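Local coordinates for protein 3-dehydroquinate dehydratase (Clostridium difficile, PDB 4H3D) that catalyses the cis-dehydration of 3-dehydroquinate to 3-dehydroshikimate through a Schiff-base intermediate, the third step of the chorismate pathway, at residues I144-F149 with V159-R164; V88-E93 with D118-M123. All coordinates share one frame; numbering follows the deposited sequence. Where two conformers were deposited one is given.

Contact 1: I144-F149 with V159-R164. With SHL (5-hydroxy-6-methyl-4-oxo-4H-pyran-2-carboxylic acid), chain I; ACT (acetate ion), chain J.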
loop_
_atom_site.group_PDB
_atom_site.type_symbol
_atom_site.label_atom_id
_atom_site.label_comp_id
_atom_site.label_asym_id
_atom_site.label_seq_id
_atom_site.Cartn_x
_atom_site.Cartn_y
_atom_site.Cartn_z
ATOM N N ILE B 144 15.688 -16.938 9.399
ATOM C CA ILE B 144 16.657 -16.311 10.298
ATOM C C ILE B 144 16.182 -14.866 10.349
ATOM O O ILE B 144 16.022 -14.230 9.323
ATOM C CB ILE B 144 18.100 -16.423 9.819
ATOM C CG1 ILE B 144 18.509 -17.895 9.737
ATOM C CG2 ILE B 144 19.032 -15.623 10.754
ATOM C CD1 ILE B 144 19.990 -18.153 9.309
ATOM N N SER B 145 15.903 -14.368 11.536
ATOM C CA SER B 145 15.338 -13.040 11.665
ATOM C C SER B 145 16.212 -12.049 12.405
ATOM O O SER B 145 17.089 -12.421 13.191
ATOM C CB SER B 145 13.980 -13.128 12.381
ATOM O OG SER B 145 14.133 -13.560 13.726
ATOM N N ASN B 146 15.951 -10.777 12.141
ATOM C CA ASN B 146 16.615 -9.662 12.823
ATOM C C ASN B 146 15.631 -8.506 12.938
ATOM O O ASN B 146 14.835 -8.249 12.015
ATOM C CB ASN B 146 17.867 -9.243 12.068
ATOM C CG ASN B 146 18.612 -8.087 12.731
ATOM O OD1 ASN B 146 18.791 -7.035 12.118
ATOM N ND2 ASN B 146 19.020 -8.267 13.977
ATOM N N HIS B 147 15.680 -7.810 14.066
ATOM C CA HIS B 147 14.787 -6.687 14.332
ATOM C C HIS B 147 15.519 -5.455 14.837
ATOM O O HIS B 147 16.544 -5.559 15.524
ATOM C CB HIS B 147 13.796 -7.078 15.413
ATOM C CG HIS B 147 13.049 -8.330 15.109
ATOM N ND1 HIS B 147 13.601 -9.579 15.277
ATOM C CD2 HIS B 147 11.787 -8.530 14.663
ATOM C CE1 HIS B 147 12.718 -10.497 14.928
ATOM N NE2 HIS B 147 11.607 -9.885 14.555
ATOM N N ASP B 148 15.013 -4.288 14.459
ATOM C CA ASP B 148 15.488 -3.062 15.023
ATOM C C ASP B 148 14.233 -2.294 15.359
ATOM O O ASP B 148 13.446 -1.932 14.459
ATOM C CB ASP B 148 16.399 -2.297 14.077
ATOM C CG ASP B 148 17.112 -1.135 14.765
ATOM O OD1 ASP B 148 16.506 -0.465 15.646
ATOM O OD2 ASP B 148 18.290 -0.893 14.420
ATOM N N PHE B 149 14.008 -2.086 16.652
ATOM C CA PHE B 149 12.818 -1.357 17.112
ATOM C C PHE B 149 12.987 0.150 17.252
ATOM O O PHE B 149 12.039 0.838 17.605
ATOM C CB PHE B 149 12.322 -1.940 18.432
ATOM C CG PHE B 149 11.700 -3.249 18.272
ATOM C CD1 PHE B 149 12.465 -4.393 18.316
ATOM C CD2 PHE B 149 10.337 -3.349 18.025
ATOM C CE1 PHE B 149 11.874 -5.637 18.137
ATOM C CE2 PHE B 149 9.742 -4.581 17.836
ATOM C CZ PHE B 149 10.508 -5.727 17.889
ATOM N N VAL B 159 20.601 -4.807 3.270
ATOM C CA VAL B 159 21.040 -5.802 2.295
ATOM C C VAL B 159 22.162 -6.689 2.871
ATOM O O VAL B 159 22.165 -7.903 2.638
ATOM C CB VAL B 159 21.489 -5.156 0.951
ATOM C CG1 VAL B 159 22.142 -6.204 0.041
ATOM C CG2 VAL B 159 20.304 -4.497 0.242
ATOM N N SER B 160 23.086 -6.101 3.648
ATOM C CA SER B 160 24.199 -6.867 4.220
ATOM C C SER B 160 23.700 -7.919 5.220
ATOM O O SER B 160 24.216 -9.042 5.259
ATOM C CB SER B 160 25.300 -5.948 4.851
ATOM O OG SER B 160 24.888 -5.352 6.086
ATOM N N ARG B 161 22.691 -7.571 6.008
ATOM C CA ARG B 161 22.136 -8.518 6.964
ATOM C C ARG B 161 21.384 -9.639 6.254
ATOM O O ARG B 161 21.533 -10.795 6.598
ATOM C CB ARG B 161 21.238 -7.820 7.967
ATOM C CG ARG B 161 22.010 -6.878 8.833
ATOM C CD ARG B 161 21.200 -6.358 9.967
ATOM N NE ARG B 161 21.870 -5.222 10.556
ATOM C CZ ARG B 161 21.345 -4.420 11.465
ATOM N NH1 ARG B 161 20.131 -4.639 11.937
ATOM N NH2 ARG B 161 22.053 -3.399 11.917
ATOM N N LEU B 162 20.592 -9.284 5.253
ATOM C CA LEU B 162 19.844 -10.296 4.489
ATOM C C LEU B 162 20.816 -11.252 3.771
ATOM O O LEU B 162 20.582 -12.465 3.726
ATOM C CB LEU B 162 18.882 -9.629 3.500
ATOM C CG LEU B 162 17.725 -8.834 4.124
ATOM C CD1 LEU B 162 16.990 -7.990 3.060
ATOM C CD2 LEU B 162 16.764 -9.773 4.873
ATOM N N CYS B 163 21.905 -10.706 3.211
ATOM C CA CYS B 163 22.937 -11.545 2.583
ATOM C C CYS B 163 23.591 -12.477 3.621
ATOM O O CYS B 163 23.850 -13.652 3.336
ATOM C CB CYS B 163 24.006 -10.698 1.896
ATOM S SG CYS B 163 23.431 -9.894 0.415
ATOM N N ARG B 164 23.844 -11.967 4.820
ATOM C CA ARG B 164 24.448 -12.798 5.862
ATOM C C ARG B 164 23.508 -13.973 6.230
ATOM O O ARG B 164 23.965 -15.130 6.459
ATOM C CB ARG B 164 24.805 -11.966 7.098
ATOM C CG ARG B 164 25.533 -12.744 8.206
ATOM C CD ARG B 164 26.822 -13.407 7.706
ATOM N NE ARG B 164 27.394 -14.298 8.708
ATOM C CZ ARG B 164 28.214 -15.313 8.442
ATOM N NH1 ARG B 164 28.671 -16.068 9.433
ATOM N NH2 ARG B 164 28.561 -15.600 7.187
HETATM O OAD SHL I . 3.894 -8.345 12.149
HETATM C CAH SHL I . 4.740 -7.795 12.899
HETATM O OAA SHL I . 4.499 -6.687 13.443
HETATM C CAK SHL I . 6.002 -8.469 13.129
HETATM O OAG SHL I . 6.226 -9.728 12.477
HETATM C CAF SHL I . 7.356 -10.490 12.839
HETATM C CAL SHL I . 7.490 -11.736 12.321
HETATM C CAJ SHL I . 8.188 -9.966 13.764
HETATM O OAC SHL I . 9.252 -10.665 14.153
HETATM C CAI SHL I . 7.968 -8.732 14.308
HETATM C CAE SHL I . 6.898 -7.991 13.994
HETATM O OAB SHL I . 8.828 -8.234 15.183
HETATM C C ACT J . 16.285 -2.259 19.643
HETATM O O ACT J . 15.785 -2.892 18.667
HETATM O OXT ACT J . 17.108 -1.363 19.350
HETATM C CH3 ACT J . 15.919 -2.536 21.072
HETATM O O HOH W 1 20.180 -2.550 13.747
#
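R161 reaches across from its helix and brings the NH1 edge of its guanidinium up to the amide oxygen of N146. NH1 gives a hydrogen bond to N146 OD1 at 2.8 Å. The bond is bent at the hydrogen (144°), but it meets the oxygen in the carbonyl plane. The two flat groups are turned 73° apart, and OD1 sits somewhat out of the guanidinium plane. The same oxygen rests against the aliphatic arm, 3.3 Å from R161 CD. CG of N146 lies anti to the backbone N, which carries OD1 out to the arginine, itself extended from CG to NE. A water in the guanidinium plane extends the link: it accepts from R161 NH2 and donates to D148 OD2, 2.6 Å away. D148 OD2 also forms a salt bridge with K151. The segments belong to the beta-alpha-beta unit of strand 141-148, helix 155-167 and strand 172-177 in a TIM barrel. Side chains alternate along the strand. N146 and D148 point toward the helix, and the catalytic H147 points away from it, to the active site. H147 NE2 is hydrogen-bonded to OAC of the bound pyranone at 2.5 Å, with the ligand oxygen at the edge of the imidazole. H147 ND1 is held by E90 OE1, so both ring nitrogens have a partner and the ring's rotation is probably fixed. Next to D148, F149 N donates almost straight (173°) to acetate O, 2.8 Å away, and that oxygen also lies at the edge of the F149 ring.

Contact 2: V88-E93 with D118-M123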
loop_
_atom_site.group_PDB
_atom_site.type_symbol
_atom_site.label_atom_id
_atom_site.label_comp_id
_atom_site.label_asym_id
_atom_site.label_seq_id
_atom_site.Cartn_x
_atom_site.Cartn_y
_atom_site.Cartn_z
ATOM N N VAL B 88 13.596 -11.703 24.358
ATOM C CA VAL B 88 13.328 -10.412 24.980
ATOM C C VAL B 88 14.019 -9.268 24.260
ATOM O O VAL B 88 13.422 -8.217 24.052
ATOM C CB VAL B 88 13.740 -10.418 26.471
ATOM C CG1 VAL B 88 13.696 -9.001 27.064
ATOM C CG2 VAL B 88 12.845 -11.382 27.268
ATOM N N VAL B 89 15.261 -9.478 23.836
ATOM C CA VAL B 89 16.009 -8.404 23.190
ATOM C C VAL B 89 15.387 -8.001 21.859
ATOM O O VAL B 89 15.607 -6.896 21.391
ATOM C CB VAL B 89 17.505 -8.763 22.988
ATOM C CG1 VAL B 89 18.104 -9.235 24.293
ATOM C CG2 VAL B 89 17.675 -9.810 21.910
ATOM N N GLU B 90 14.597 -8.890 21.254
ATOM C CA GLU B 90 13.953 -8.573 19.990
ATOM C C GLU B 90 12.413 -8.489 20.096
ATOM O O GLU B 90 11.710 -8.746 19.141
ATOM C CB GLU B 90 14.452 -9.536 18.887
ATOM C CG GLU B 90 15.971 -9.353 18.688
ATOM C CD GLU B 90 16.528 -9.954 17.423
ATOM O OE1 GLU B 90 15.859 -9.911 16.363
ATOM O OE2 GLU B 90 17.677 -10.446 17.488
ATOM N N GLY B 91 11.923 -8.115 21.282
ATOM C CA GLY B 91 10.503 -7.868 21.508
ATOM C C GLY B 91 9.712 -8.925 22.253
ATOM O O GLY B 91 8.503 -8.751 22.482
ATOM N N GLY B 92 10.385 -9.994 22.667
ATOM C CA GLY B 92 9.737 -11.127 23.312
ATOM C C GLY B 92 9.286 -10.959 24.740
ATOM O O GLY B 92 9.596 -9.984 25.394
ATOM N N GLU B 93 8.611 -11.994 25.233
ATOM C CA GLU B 93 7.971 -11.987 26.551
ATOM C C GLU B 93 8.679 -12.708 27.696
ATOM O O GLU B 93 8.338 -12.492 28.839
ATOM C CB GLU B 93 6.606 -12.676 26.397
ATOM C CG GLU B 93 5.713 -12.026 25.365
ATOM C CD GLU B 93 5.181 -10.688 25.835
ATOM O OE1 GLU B 93 4.808 -10.593 27.032
ATOM O OE2 GLU B 93 5.119 -9.740 25.008
ATOM N N ASP B 118 11.768 -20.052 13.476
ATOM C CA ASP B 118 12.388 -18.727 13.351
ATOM C C ASP B 118 13.542 -18.651 14.343
ATOM O O ASP B 118 13.339 -18.808 15.553
ATOM C CB ASP B 118 11.336 -17.617 13.585
ATOM C CG ASP B 118 11.937 -16.191 13.619
ATOM O OD1 ASP B 118 12.940 -15.981 14.327
ATOM O OD2 ASP B 118 11.348 -15.264 13.002
ATOM N N VAL B 119 14.758 -18.464 13.822
ATOM C CA VAL B 119 15.934 -18.321 14.667
ATOM C C VAL B 119 16.535 -16.913 14.460
ATOM O O VAL B 119 16.613 -16.420 13.351
ATOM C CB VAL B 119 16.981 -19.447 14.414
ATOM C CG1 VAL B 119 16.310 -20.829 14.534
ATOM C CG2 VAL B 119 17.612 -19.313 13.091
ATOM N N GLU B 120 16.960 -16.286 15.542
ATOM C CA GLU B 120 17.465 -14.918 15.497
ATOM C C GLU B 120 18.950 -14.812 15.139
ATOM O O GLU B 120 19.788 -15.447 15.780
ATOM C CB GLU B 120 17.198 -14.264 16.852
ATOM C CG GLU B 120 15.750 -14.050 17.099
ATOM C CD GLU B 120 15.408 -13.872 18.567
ATOM O OE1 GLU B 120 16.330 -13.926 19.414
ATOM O OE2 GLU B 120 14.213 -13.693 18.866
ATOM N N LEU B 121 19.260 -13.990 14.126
ATOM C CA LEU B 121 20.644 -13.717 13.695
ATOM C C LEU B 121 21.564 -13.364 14.885
ATOM O O LEU B 121 22.716 -13.796 14.961
ATOM C CB LEU B 121 20.651 -12.546 12.714
ATOM C CG LEU B 121 22.000 -12.149 12.113
ATOM C CD1 LEU B 121 22.596 -13.299 11.301
ATOM C CD2 LEU B 121 21.860 -10.898 11.265
ATOM N N PHE B 122 21.025 -12.582 15.799
ATOM C CA PHE B 122 21.764 -12.053 16.928
ATOM C C PHE B 122 22.243 -13.123 17.942
ATOM O O PHE B 122 23.107 -12.850 18.767
ATOM C CB PHE B 122 20.919 -10.947 17.618
ATOM C CG PHE B 122 21.742 -9.893 18.307
ATOM C CD1 PHE B 122 22.535 -9.026 17.557
ATOM C CD2 PHE B 122 21.686 -9.716 19.675
ATOM C CE1 PHE B 122 23.280 -8.038 18.157
ATOM C CE2 PHE B 122 22.437 -8.729 20.292
ATOM C CZ PHE B 122 23.238 -7.886 19.536
ATOM N N MET B 123 21.672 -14.325 17.869
ATOM C CA MET B 123 22.103 -15.432 18.732
ATOM C C MET B 123 23.536 -15.870 18.409
ATOM O O MET B 123 24.197 -16.499 19.230
ATOM C CB MET B 123 21.136 -16.618 18.608
ATOM C CG MET B 123 19.768 -16.329 19.176
ATOM S SD MET B 123 19.811 -16.067 20.954
ATOM C CE MET B 123 20.370 -17.667 21.514
HETATM O O HOH W 2 18.447 -11.119 15.292
HETATM O O HOH W 3 18.271 -12.199 19.596
#
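The loop 88-93 and the end of strand 116-120 come no nearer than 8.5 Å between E90 CA and E120 CA, and no hydrogen bond joins them directly. A 3-10 turn at V88-V89 leads into E90, and another 3-10 turn, L121-M123, follows the strand. Side chains bridge the gap. E90 and E120 run past each other in opposite directions, their carboxylates stacked with planes 19° apart. E90 OE2 and E120 OE1 are 4.2 Å apart, like charges close together. One water donates to each of these oxygens and so bridges them. E90 OE2 also lies 3.3 Å from F122 CB, the carboxylate steeply inclined to the phenyl ring. A second water accepts from F122 N at 3.0 Å; its approach to E90 OE2 is unusually short, so that link is doubtful. The extended E90 chain turns its other oxygen, OE1, to the catalytic H147, consistent with a second-shell residue that helps to position the histidine. E120 OE2 is paired with R86, a 3-dehydroquinate-binding arginine, and accepts from S87 N; D118 OD2 grips R86 as well. In the barrel, strand 116-120 lies between strands 81-84 and 141-148, V119 rests on Y101 of helix 98-110, and residues 88-93 lie in the loop that leads from strand 81-84 to that helix.

Going from the N terminus, contact 2 comes first. It brings the loop after strand 81-84 back to the end of strand 116-120, closing a span of 24 residues that includes helix 98-110. Contact 1 follows, closing the shorter span of 9 residues between its segments, which takes in the start of helix 155-167. The two are in series, neither nested nor crossed, with centres about 12 Å apart. They meet because strands 116-120 and 141-148 are neighbours in the barrel. S145 OG and D118 OD1 link the strands, and F149 packs on the backbone of E90. Together they join a loop beside the active site, two adjacent barrel strands and an outer helix.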